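Local atomic coordinates of succinyl-CoA ligase (ADP-forming) subunit alpha (Methanosaeta concilii, PDB entry 6HXI), a protein that belongs to the succinyl-CoA ligase alpha-subunit family, holds coenzyme A on a Rossmann-like domain and carries a citrate synthase-like C-terminal part. Residues Ser92-Thr97 / Ser121-Ala126; Val109-Glu114 / Lys133-Pro138; Gly137-Gly142 / Gly203-Pro208. One frame throughout, in Å; residues are numbered along the deposited sequence.

Overall arrangement
Contacts 1 and 2 lie within the Rossmann-like coenzyme A-binding domain, and contact 3 joins it to the domain of the second sheet. Contact 1 pairs two helices over one face of the first sheet, and contact 2 joins two parallel strands beneath them, with centres about 8 Å apart. In contact 3 the loop leaving strand 134-136 meets loop 203-208, which follows strand 196-201. Its centre is about 7 Å from that of contact 2, with which it shares Gly137 and Pro138. A probable hydrogen bond from Ala139 N to Ala113 O (2.7 Å) ties contacts 2 and 3. Coenzyme A touches all three: phosphate, chain amide and sulfur end in turn.

Contact 1 of 3, residues Ser92-Thr97 / Ser121-Ala126; sequences SAFETT and SRVMAA. With COA (coenzyme A), chain G.
Met124 and Phe94 carry most of this helix-helix contact, with Thr97 closing it from one side. The helices run nearly parallel, 14° between their directions, with axes 10.4 Å apart, so long side chains must span the gap. Met124 does so with CG anti to its carbonyl carbon and chi2 extended (-171°), which carries SD to Thr97; the chain bends only at chi3. Its SD rests 3.6 Å from Thr97 CB, and the two side chains cross at about a right angle. Phe94, with CG anti to the backbone N (chi1 -177°), swings its ring across the groove. Met124 CG approaches Phe94 CD1 obliquely at 3.7 Å, and Met124 SD makes an oblique Met-aromatic contact. Val123 CG1 meets the ring edge, 3.7 Å from Phe94 CZ. Thr97 turns OG1 back to Ala93 O (2.7 Å), which also receives Thr97 N; Asn86 is a further partner of that hydroxyl. Ser92, at the N-cap position, makes no capping bond with its side chain; its OG donates instead to COA O9A at 2.7 Å and also bonds Lys479 of the second subunit. No hydrogen bond crosses between 92-97 and 121-126: apolar and sulfur contacts join them, while the hydroxyls serve their own helix, Asn86 and the ligand phosphate.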
loop_
_atom_site.group_PDB
_atom_site.type_symbol
_atom_site.label_atom_id
_atom_site.label_comp_id
_atom_site.label_asym_id
_atom_site.label_seq_id
_atom_site.Cartn_x
_atom_site.Cartn_y
_atom_site.Cartn_z
ATOM N N SER B 92 19.117 2.410 41.069
ATOM C CA SER B 92 19.645 3.567 40.343
ATOM C C SER B 92 19.679 4.873 41.133
ATOM O O SER B 92 20.242 5.859 40.659
ATOM C CB SER B 92 18.839 3.776 39.066
ATOM O OG SER B 92 19.015 2.674 38.193
ATOM N N ALA B 93 19.031 4.891 42.304
ATOM C CA ALA B 93 18.906 6.059 43.173
ATOM C C ALA B 93 20.245 6.689 43.529
ATOM O O ALA B 93 20.364 7.909 43.426
ATOM C CB ALA B 93 18.134 5.695 44.422
ATOM N N PHE B 94 21.269 5.870 43.899
ATOM C CA PHE B 94 22.583 6.403 44.254
ATOM C C PHE B 94 23.273 7.136 43.114
ATOM O O PHE B 94 23.620 8.301 43.271
ATOM C CB PHE B 94 23.493 5.314 44.835
ATOM C CG PHE B 94 24.861 5.776 45.296
ATOM C CD1 PHE B 94 25.024 6.406 46.524
ATOM C CD2 PHE B 94 25.995 5.526 44.526
ATOM C CE1 PHE B 94 26.293 6.817 46.951
ATOM C CE2 PHE B 94 27.260 5.930 44.958
ATOM C CZ PHE B 94 27.403 6.567 46.169
ATOM N N GLU B 95 23.493 6.454 41.984
ATOM C CA GLU B 95 24.187 7.027 40.834
ATOM C C GLU B 95 23.553 8.341 40.335
ATOM O O GLU B 95 24.269 9.306 40.078
ATOM C CB GLU B 95 24.273 6.001 39.688
ATOM C CG GLU B 95 25.374 4.964 39.846
ATOM C CD GLU B 95 26.110 4.555 38.574
ATOM O OE1 GLU B 95 27.306 4.187 38.674
ATOM O OE2 GLU B 95 25.504 4.635 37.476
ATOM N N THR B 96 22.222 8.374 40.235
ATOM C CA THR B 96 21.467 9.538 39.754
ATOM C C THR B 96 21.489 10.690 40.778
ATOM O O THR B 96 21.700 11.832 40.375
ATOM C CB THR B 96 20.058 9.115 39.295
ATOM O OG1 THR B 96 19.342 8.577 40.410
ATOM C CG2 THR B 96 20.105 8.068 38.139
ATOM N N THR B 97 21.351 10.398 42.079
ATOM C CA THR B 97 21.432 11.437 43.128
ATOM C C THR B 97 22.834 12.047 43.176
ATOM O O THR B 97 22.971 13.271 43.244
ATOM C CB THR B 97 21.043 10.895 44.506
ATOM O OG1 THR B 97 19.739 10.316 44.425
ATOM C CG2 THR B 97 21.071 11.976 45.578
ATOM N N SER B 121 23.241 5.600 51.237
ATOM C CA SER B 121 22.553 6.734 51.884
ATOM C C SER B 121 23.527 7.567 52.713
ATOM O O SER B 121 23.464 8.795 52.650
ATOM C CB SER B 121 21.396 6.249 52.732
ATOM O OG SER B 121 20.409 5.767 51.845
ATOM N N ARG B 122 24.430 6.913 53.473
ATOM C CA ARG B 122 25.460 7.601 54.259
ATOM C C ARG B 122 26.389 8.403 53.329
ATOM O O ARG B 122 26.726 9.544 53.637
ATOM C CB ARG B 122 26.299 6.602 55.058
ATOM C CG ARG B 122 25.616 6.032 56.271
ATOM C CD ARG B 122 26.618 5.381 57.210
ATOM N NE ARG B 122 27.193 4.149 56.662
ATOM C CZ ARG B 122 26.627 2.948 56.765
ATOM N NH1 ARG B 122 27.224 1.882 56.250
ATOM N NH2 ARG B 122 25.481 2.799 57.419
ATOM N N VAL B 123 26.778 7.817 52.183
ATOM C CA VAL B 123 27.636 8.500 51.186
ATOM C C VAL B 123 26.883 9.696 50.548
ATOM O O VAL B 123 27.502 10.733 50.337
ATOM C CB VAL B 123 28.260 7.545 50.142
ATOM C CG1 VAL B 123 28.973 8.324 49.033
ATOM C CG2 VAL B 123 29.218 6.559 50.819
ATOM N N MET B 124 25.557 9.572 50.319
ATOM C CA MET B 124 24.749 10.669 49.769
ATOM C C MET B 124 24.626 11.813 50.779
ATOM O O MET B 124 24.820 12.970 50.406
ATOM C CB MET B 124 23.361 10.179 49.322
ATOM C CG MET B 124 23.428 9.287 48.104
ATOM S SD MET B 124 21.837 8.870 47.362
ATOM C CE MET B 124 21.187 7.727 48.538
ATOM N N ALA B 125 24.329 11.473 52.059
ATOM C CA ALA B 125 24.201 12.399 53.186
ATOM C C ALA B 125 25.470 13.180 53.389
ATOM O O ALA B 125 25.397 14.402 53.493
ATOM C CB ALA B 125 23.843 11.647 54.467
ATOM N N ALA B 126 26.642 12.485 53.421
ATOM C CA ALA B 126 27.954 13.103 53.588
ATOM C C ALA B 126 28.291 14.008 52.374
ATOM O O ALA B 126 28.808 15.112 52.569
ATOM C CB ALA B 126 29.007 12.031 53.754
HETATM N N1A COA G . 13.878 -4.270 29.458
HETATM C C2A COA G . 14.782 -4.209 30.442
HETATM N N3A COA G . 14.700 -3.570 31.617
HETATM C C4A COA G . 13.551 -2.883 31.715
HETATM C C5A COA G . 12.530 -2.844 30.782
HETATM C C6A COA G . 12.705 -3.611 29.613
HETATM N N6A COA G . 11.769 -3.746 28.674
HETATM N N7A COA G . 11.542 -1.953 31.174
HETATM C C8A COA G . 11.974 -1.492 32.320
HETATM N N9A COA G . 13.186 -2.005 32.709
HETATM C C1B COA G . 13.955 -1.670 33.906
HETATM C C2B COA G . 14.288 -0.194 34.084
HETATM O O2B COA G . 15.430 0.176 33.309
HETATM C C3B COA G . 14.569 -0.154 35.590
HETATM O O3B COA G . 15.891 -0.640 35.906
HETATM P P3B COA G . 16.709 -0.201 37.203
HETATM O O7A COA G . 15.827 -0.452 38.379
HETATM O O8A COA G . 17.947 -1.024 37.196
HETATM O O9A COA G . 17.078 1.278 36.986
HETATM C C4B COA G . 13.637 -1.225 36.171
HETATM O O4B COA G . 13.214 -2.035 35.054
HETATM C C5B COA G . 12.438 -0.703 36.920
HETATM O O5B COA G . 11.866 0.366 36.141
HETATM P P1A COA G . 11.334 1.743 36.844
HETATM O O1A COA G . 10.447 2.560 35.978
HETATM O O2A COA G . 12.468 2.542 37.469
HETATM O O3A COA G . 10.507 1.011 37.995
HETATM P P2A COA G . 9.421 1.318 39.118
HETATM O O4A COA G . 8.065 1.152 38.559
HETATM O O5A COA G . 9.682 0.300 40.205
HETATM O O6A COA G . 9.673 2.833 39.636
HETATM C CBP COA G . 9.825 3.840 41.853
HETATM C CCP COA G . 10.575 3.137 40.716
HETATM C CDP COA G . 10.836 4.170 42.960
HETATM C CEP COA G . 9.161 5.143 41.366
HETATM C CAP COA G . 8.729 2.879 42.392
HETATM O OAP COA G . 9.243 1.574 42.592
HETATM C C9P COA G . 7.985 3.324 43.644
HETATM O O9P COA G . 7.058 4.132 43.554
HETATM N N8P COA G . 8.384 2.786 44.809
HETATM C C7P COA G . 7.834 3.188 46.096
HETATM C C6P COA G . 8.870 3.850 46.962
HETATM C C5P COA G . 8.341 4.180 48.338
HETATM O O5P COA G . 7.458 3.497 48.854
HETATM N N4P COA G . 8.868 5.250 48.932
HETATM C C3P COA G . 8.392 5.762 50.211
HETATM C C2P COA G . 7.153 6.623 50.072
HETATM S S1P COA G . 6.857 7.314 51.723
#

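Contact 2 of 3, residues Val109-Glu114 / Lys133-Pro138; sequences VAVIAE and KIVIGP. With COA (coenzyme A), chain G.
Three backbone hydrogen bonds zip strand 109-111 to strand 134-136 in parallel register, Val109 beside Val135 and Ala110 beside Ile136. Val109 N donates to Ile134 O at 2.9 Å, nearly along the C=O axis. Val109 O in turn accepts from Ile136 N (2.9 Å) in the carbonyl plane. The shortest of the three, Val111 N to Ile136 O at 2.7 Å, is again almost collinear with the carbonyl, and Ala110 CA adds a CH...O contact to the same oxygen. Val109, Val111 and Val135 project to one face of the sheet, where Val111 CG2 lies 3.9 Å from Val135 CG1; both valines hold CG1 anti to the backbone N, and the side chains cross obliquely.

Past the strand ends the pairing gives way to proline packing. The peptide bond before Pro138 is cis, and Gly137 has backbone angles that suit a residue without CB, whose place is taken by Val111 O. Pro138 lies side by side with Val111, pointing the same way, its CB 3.8 Å from Val111 CG1, and reaches Ala113 O with CB at 3.5 Å.

Further out, helix 93-102 covers Val109 and Val111 through Thr97, helix 118-130 covers Val135 and Pro138, and Ala110 bonds on its other edge to Met84 and Asn86. This is a beta-alpha-beta crossover, helix 118-130 being the connection. Beyond strand 109-111, Ile112 O accepts the N-H of COA N4P at 2.9 Å and a nearly straight 172°. The strand pairing thus ends at Val111 N, and the next residue's carbonyl takes the ligand amide: an uncharged, directional grip on the chain of coenzyme A.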
loop_
_atom_site.group_PDB
_atom_site.type_symbol
_atom_site.label_atom_id
_atom_site.label_comp_id
_atom_site.label_asym_id
_atom_site.label_seq_id
_atom_site.Cartn_x
_atom_site.Cartn_y
_atom_site.Cartn_z
ATOM N N VAL B 109 17.839 17.322 46.392
ATOM C CA VAL B 109 17.476 16.087 45.733
ATOM C C VAL B 109 16.564 15.330 46.690
ATOM O O VAL B 109 16.947 15.100 47.836
ATOM C CB VAL B 109 18.665 15.193 45.250
ATOM C CG1 VAL B 109 18.158 14.035 44.398
ATOM C CG2 VAL B 109 19.724 15.993 44.498
ATOM N N ALA B 110 15.359 14.963 46.227
ATOM C CA ALA B 110 14.416 14.155 46.986
ATOM C C ALA B 110 14.472 12.754 46.400
ATOM O O ALA B 110 14.204 12.582 45.206
ATOM C CB ALA B 110 13.005 14.730 46.857
ATOM N N VAL B 111 14.902 11.779 47.205
ATOM C CA VAL B 111 15.049 10.368 46.832
ATOM C C VAL B 111 13.802 9.601 47.283
ATOM O O VAL B 111 13.593 9.403 48.474
ATOM C CB VAL B 111 16.367 9.734 47.372
ATOM C CG1 VAL B 111 16.563 8.331 46.816
ATOM C CG2 VAL B 111 17.580 10.605 47.049
ATOM N N ILE B 112 12.993 9.160 46.332
ATOM C CA ILE B 112 11.736 8.458 46.603
ATOM C C ILE B 112 11.940 6.953 46.858
ATOM O O ILE B 112 11.179 6.372 47.629
ATOM C CB ILE B 112 10.692 8.704 45.452
ATOM C CG1 ILE B 112 10.534 10.221 45.067
ATOM C CG2 ILE B 112 9.335 8.055 45.718
ATOM C CD1 ILE B 112 10.276 11.257 46.113
ATOM N N ALA B 113 12.921 6.323 46.186
ATOM C CA ALA B 113 13.127 4.881 46.265
ATOM C C ALA B 113 13.269 4.326 47.655
ATOM O O ALA B 113 13.924 4.908 48.513
ATOM C CB ALA B 113 14.319 4.457 45.422
ATOM N N GLU B 114 12.623 3.186 47.866
ATOM C CA GLU B 114 12.673 2.390 49.071
ATOM C C GLU B 114 13.614 1.218 48.743
ATOM O O GLU B 114 13.614 0.730 47.601
ATOM C CB GLU B 114 11.271 1.868 49.408
ATOM C CG GLU B 114 11.217 1.221 50.794
ATOM C CD GLU B 114 9.869 1.071 51.481
ATOM O OE1 GLU B 114 9.820 1.254 52.720
ATOM O OE2 GLU B 114 8.875 0.728 50.796
ATOM N N LYS B 133 24.341 21.065 50.374
ATOM C CA LYS B 133 23.139 20.683 49.640
ATOM C C LYS B 133 22.191 19.883 50.539
ATOM O O LYS B 133 22.523 19.638 51.698
ATOM C CB LYS B 133 23.530 19.965 48.348
ATOM C CG LYS B 133 24.201 20.930 47.378
ATOM C CD LYS B 133 24.697 20.298 46.102
ATOM C CE LYS B 133 25.534 21.318 45.370
ATOM N NZ LYS B 133 25.635 20.990 43.938
ATOM N N ILE B 134 20.983 19.566 50.057
ATOM C CA ILE B 134 20.009 18.823 50.874
ATOM C C ILE B 134 19.534 17.555 50.171
ATOM O O ILE B 134 19.191 17.607 48.988
ATOM C CB ILE B 134 18.825 19.734 51.361
ATOM C CG1 ILE B 134 19.322 20.805 52.369
ATOM C CG2 ILE B 134 17.653 18.941 51.975
ATOM C CD1 ILE B 134 19.512 22.187 51.751
ATOM N N VAL B 135 19.522 16.425 50.894
ATOM C CA VAL B 135 18.967 15.184 50.382
ATOM C C VAL B 135 17.771 14.820 51.277
ATOM O O VAL B 135 17.952 14.606 52.475
ATOM C CB VAL B 135 19.971 13.997 50.214
ATOM C CG1 VAL B 135 19.242 12.707 49.819
ATOM C CG2 VAL B 135 21.037 14.322 49.189
ATOM N N ILE B 136 16.564 14.806 50.704
ATOM C CA ILE B 136 15.359 14.398 51.413
ATOM C C ILE B 136 15.135 12.966 50.949
ATOM O O ILE B 136 15.013 12.712 49.757
ATOM C CB ILE B 136 14.120 15.325 51.183
ATOM C CG1 ILE B 136 14.362 16.726 51.806
ATOM C CG2 ILE B 136 12.856 14.716 51.777
ATOM C CD1 ILE B 136 13.986 17.821 50.928
ATOM N N GLY B 137 15.190 12.039 51.889
ATOM C CA GLY B 137 15.055 10.619 51.622
ATOM C C GLY B 137 16.340 9.877 51.914
ATOM O O GLY B 137 17.202 10.418 52.613
ATOM N N PRO B 138 16.510 8.622 51.451
ATOM C CA PRO B 138 15.601 7.821 50.596
ATOM C C PRO B 138 14.346 7.357 51.315
ATOM O O PRO B 138 14.197 7.614 52.514
ATOM C CB PRO B 138 16.480 6.622 50.160
ATOM C CG PRO B 138 17.902 6.986 50.538
ATOM C CD PRO B 138 17.760 7.887 51.732
HETATM N N1A COA G . 13.878 -4.270 29.458
HETATM C C2A COA G . 14.782 -4.209 30.442
HETATM N N3A COA G . 14.700 -3.570 31.617
HETATM C C4A COA G . 13.551 -2.883 31.715
HETATM C C5A COA G . 12.530 -2.844 30.782
HETATM C C6A COA G . 12.705 -3.611 29.613
HETATM N N6A COA G . 11.769 -3.746 28.674
HETATM N N7A COA G . 11.542 -1.953 31.174
HETATM C C8A COA G . 11.974 -1.492 32.320
HETATM N N9A COA G . 13.186 -2.005 32.709
HETATM C C1B COA G . 13.955 -1.670 33.906
HETATM C C2B COA G . 14.288 -0.194 34.084
HETATM O O2B COA G . 15.430 0.176 33.309
HETATM C C3B COA G . 14.569 -0.154 35.590
HETATM O O3B COA G . 15.891 -0.640 35.906
HETATM P P3B COA G . 16.709 -0.201 37.203
HETATM O O7A COA G . 15.827 -0.452 38.379
HETATM O O8A COA G . 17.947 -1.024 37.196
HETATM O O9A COA G . 17.078 1.278 36.986
HETATM C C4B COA G . 13.637 -1.225 36.171
HETATM O O4B COA G . 13.214 -2.035 35.054
HETATM C C5B COA G . 12.438 -0.703 36.920
HETATM O O5B COA G . 11.866 0.366 36.141
HETATM P P1A COA G . 11.334 1.743 36.844
HETATM O O1A COA G . 10.447 2.560 35.978
HETATM O O2A COA G . 12.468 2.542 37.469
HETATM O O3A COA G . 10.507 1.011 37.995
HETATM P P2A COA G . 9.421 1.318 39.118
HETATM O O4A COA G . 8.065 1.152 38.559
HETATM O O5A COA G . 9.682 0.300 40.205
HETATM O O6A COA G . 9.673 2.833 39.636
HETATM C CBP COA G . 9.825 3.840 41.853
HETATM C CCP COA G . 10.575 3.137 40.716
HETATM C CDP COA G . 10.836 4.170 42.960
HETATM C CEP COA G . 9.161 5.143 41.366
HETATM C CAP COA G . 8.729 2.879 42.392
HETATM O OAP COA G . 9.243 1.574 42.592
HETATM C C9P COA G . 7.985 3.324 43.644
HETATM O O9P COA G . 7.058 4.132 43.554
HETATM N N8P COA G . 8.384 2.786 44.809
HETATM C C7P COA G . 7.834 3.188 46.096
HETATM C C6P COA G . 8.870 3.850 46.962
HETATM C C5P COA G . 8.341 4.180 48.338
HETATM O O5P COA G . 7.458 3.497 48.854
HETATM N N4P COA G . 8.868 5.250 48.932
HETATM C C3P COA G . 8.392 5.762 50.211
HETATM C C2P COA G . 7.153 6.623 50.072
HETATM S S1P COA G . 6.857 7.314 51.723
#

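Contact 3 of 3, residues Gly137-Gly142 / Gly203-Pro208; sequences GPATVG and GGDRYP. With COA (coenzyme A), chain G.
Asp205 sets its carboxylate against Pro138 and Ala139, OD2 lying 3.5 Å from Pro138 CB and OD1 3.8 Å from Ala139 CB. Its CG is anti to the carbonyl carbon (chi1 -73°), and it crosses Pro138 at about a right angle. Ala139 has left-handed backbone angles, and its CB points at this carboxylate. No direct hydrogen bond crosses between 137-142 and 203-208; a water bridges them, donating to Pro138 O at 2.7 Å and accepting from Asp205 N at 3.2 Å. Gly203 presses close instead: its CA lies 3.3 Å from Ala139 O and makes a straighter CH...O contact to Pro138 O, which occupies the place where a CB on Gly203 would lie. Thr140 holds OG1 anti to the backbone N, so that it accepts from Gly142 N at 3.1 Å, an ST turn, and bonds Ala201 O as well. Residues 139-141 also line the coenzyme A pocket: Ala139 C is 3.5 Å from COA C3P, and Val141 N is 3.6 Å from COA S1P. The arrangement joins the loop after the last strand of the Rossmann-like sheet to the loop after strand 196-201, a domain junction bordering the sulfur end of coenzyme A.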
loop_
_atom_site.group_PDB
_atom_site.type_symbol
_atom_site.label_atom_id
_atom_site.label_comp_id
_atom_site.label_asym_id
_atom_site.label_seq_id
_atom_site.Cartn_x
_atom_site.Cartn_y
_atom_site.Cartn_z
ATOM N N GLY B 137 15.190 12.039 51.889
ATOM C CA GLY B 137 15.055 10.619 51.622
ATOM C C GLY B 137 16.340 9.877 51.914
ATOM O O GLY B 137 17.202 10.418 52.613
ATOM N N PRO B 138 16.510 8.622 51.451
ATOM C CA PRO B 138 15.601 7.821 50.596
ATOM C C PRO B 138 14.346 7.357 51.315
ATOM O O PRO B 138 14.197 7.614 52.514
ATOM C CB PRO B 138 16.480 6.622 50.160
ATOM C CG PRO B 138 17.902 6.986 50.538
ATOM C CD PRO B 138 17.760 7.887 51.732
ATOM N N ALA B 139 13.458 6.651 50.584
ATOM C CA ALA B 139 12.215 6.067 51.097
ATOM C C ALA B 139 11.246 7.115 51.665
ATOM O O ALA B 139 10.677 6.929 52.742
ATOM C CB ALA B 139 12.523 4.962 52.122
ATOM N N THR B 140 11.033 8.201 50.914
ATOM C CA THR B 140 10.108 9.267 51.300
ATOM C C THR B 140 9.220 9.646 50.132
ATOM O O THR B 140 9.540 9.290 49.009
ATOM C CB THR B 140 10.888 10.488 51.837
ATOM O OG1 THR B 140 9.952 11.422 52.359
ATOM C CG2 THR B 140 11.709 11.185 50.767
ATOM N N VAL B 141 8.124 10.376 50.400
ATOM C CA VAL B 141 7.252 10.964 49.372
ATOM C C VAL B 141 7.835 12.333 49.049
ATOM O O VAL B 141 7.652 12.852 47.951
ATOM C CB VAL B 141 5.741 11.077 49.713
ATOM C CG1 VAL B 141 5.031 9.756 49.495
ATOM C CG2 VAL B 141 5.504 11.642 51.123
ATOM N N GLY B 142 8.520 12.895 50.035
ATOM C CA GLY B 142 9.184 14.182 49.932
ATOM C C GLY B 142 8.752 15.120 51.039
ATOM O O GLY B 142 9.173 14.999 52.187
ATOM N N GLY B 203 12.022 10.086 55.527
ATOM C CA GLY B 203 12.045 8.673 55.160
ATOM C C GLY B 203 12.246 7.829 56.400
ATOM O O GLY B 203 12.579 8.359 57.464
ATOM N N GLY B 204 12.054 6.525 56.272
ATOM C CA GLY B 204 12.198 5.603 57.394
ATOM C C GLY B 204 13.481 4.795 57.439
ATOM O O GLY B 204 13.579 3.819 58.186
ATOM N N ASP B 205 14.476 5.197 56.664
ATOM C CA ASP B 205 15.740 4.495 56.631
ATOM C C ASP B 205 16.606 4.849 57.851
ATOM O O ASP B 205 16.508 5.966 58.377
ATOM C CB ASP B 205 16.474 4.764 55.300
ATOM C CG ASP B 205 15.891 4.070 54.057
ATOM O OD1 ASP B 205 15.081 3.131 54.213
ATOM O OD2 ASP B 205 16.271 4.442 52.940
ATOM N N ARG B 206 17.444 3.892 58.307
ATOM C CA ARG B 206 18.342 4.089 59.452
ATOM C C ARG B 206 19.329 5.272 59.257
ATOM O O ARG B 206 19.666 5.948 60.230
ATOM C CB ARG B 206 19.109 2.789 59.787
ATOM C CG ARG B 206 19.660 2.797 61.212
ATOM C CD ARG B 206 20.136 1.442 61.719
ATOM N NE ARG B 206 19.036 0.536 62.048
ATOM C CZ ARG B 206 18.524 0.400 63.262
ATOM N NH1 ARG B 206 17.533 -0.452 63.477
ATOM N NH2 ARG B 206 19.001 1.115 64.273
ATOM N N TYR B 207 19.778 5.509 58.009
ATOM C CA TYR B 207 20.741 6.557 57.674
ATOM C C TYR B 207 20.131 7.474 56.636
ATOM O O TYR B 207 20.249 7.199 55.443
ATOM C CB TYR B 207 22.077 5.937 57.210
ATOM C CG TYR B 207 22.686 5.046 58.268
ATOM C CD1 TYR B 207 23.492 5.575 59.277
ATOM C CD2 TYR B 207 22.401 3.681 58.309
ATOM C CE1 TYR B 207 24.014 4.766 60.290
ATOM C CE2 TYR B 207 22.916 2.863 59.318
ATOM C CZ TYR B 207 23.724 3.412 60.303
ATOM O OH TYR B 207 24.212 2.611 61.297
ATOM N N PRO B 208 19.383 8.526 57.035
ATOM C CA PRO B 208 18.735 9.360 56.005
ATOM C C PRO B 208 19.701 10.361 55.367
ATOM O O PRO B 208 20.800 10.555 55.874
ATOM C CB PRO B 208 17.613 10.049 56.779
ATOM C CG PRO B 208 18.181 10.174 58.212
ATOM C CD PRO B 208 19.099 9.016 58.409
HETATM N N1A COA G . 13.878 -4.270 29.458
HETATM C C2A COA G . 14.782 -4.209 30.442
HETATM N N3A COA G . 14.700 -3.570 31.617
HETATM C C4A COA G . 13.551 -2.883 31.715
HETATM C C5A COA G . 12.530 -2.844 30.782
HETATM C C6A COA G . 12.705 -3.611 29.613
HETATM N N6A COA G . 11.769 -3.746 28.674
HETATM N N7A COA G . 11.542 -1.953 31.174
HETATM C C8A COA G . 11.974 -1.492 32.320
HETATM N N9A COA G . 13.186 -2.005 32.709
HETATM C C1B COA G . 13.955 -1.670 33.906
HETATM C C2B COA G . 14.288 -0.194 34.084
HETATM O O2B COA G . 15.430 0.176 33.309
HETATM C C3B COA G . 14.569 -0.154 35.590
HETATM O O3B COA G . 15.891 -0.640 35.906
HETATM P P3B COA G . 16.709 -0.201 37.203
HETATM O O7A COA G . 15.827 -0.452 38.379
HETATM O O8A COA G . 17.947 -1.024 37.196
HETATM O O9A COA G . 17.078 1.278 36.986
HETATM C C4B COA G . 13.637 -1.225 36.171
HETATM O O4B COA G . 13.214 -2.035 35.054
HETATM C C5B COA G . 12.438 -0.703 36.920
HETATM O O5B COA G . 11.866 0.366 36.141
HETATM P P1A COA G . 11.334 1.743 36.844
HETATM O O1A COA G . 10.447 2.560 35.978
HETATM O O2A COA G . 12.468 2.542 37.469
HETATM O O3A COA G . 10.507 1.011 37.995
HETATM P P2A COA G . 9.421 1.318 39.118
HETATM O O4A COA G . 8.065 1.152 38.559
HETATM O O5A COA G . 9.682 0.300 40.205
HETATM O O6A COA G . 9.673 2.833 39.636
HETATM C CBP COA G . 9.825 3.840 41.853
HETATM C CCP COA G . 10.575 3.137 40.716
HETATM C CDP COA G . 10.836 4.170 42.960
HETATM C CEP COA G . 9.161 5.143 41.366
HETATM C CAP COA G . 8.729 2.879 42.392
HETATM O OAP COA G . 9.243 1.574 42.592
HETATM C C9P COA G . 7.985 3.324 43.644
HETATM O O9P COA G . 7.058 4.132 43.554
HETATM N N8P COA G . 8.384 2.786 44.809
HETATM C C7P COA G . 7.834 3.188 46.096
HETATM C C6P COA G . 8.870 3.850 46.962
HETATM C C5P COA G . 8.341 4.180 48.338
HETATM O O5P COA G . 7.458 3.497 48.854
HETATM N N4P COA G . 8.868 5.250 48.932
HETATM C C3P COA G . 8.392 5.762 50.211
HETATM C C2P COA G . 7.153 6.623 50.072
HETATM S S1P COA G . 6.857 7.314 51.723
HETATM O O HOH W 1 15.204 7.890 55.057
#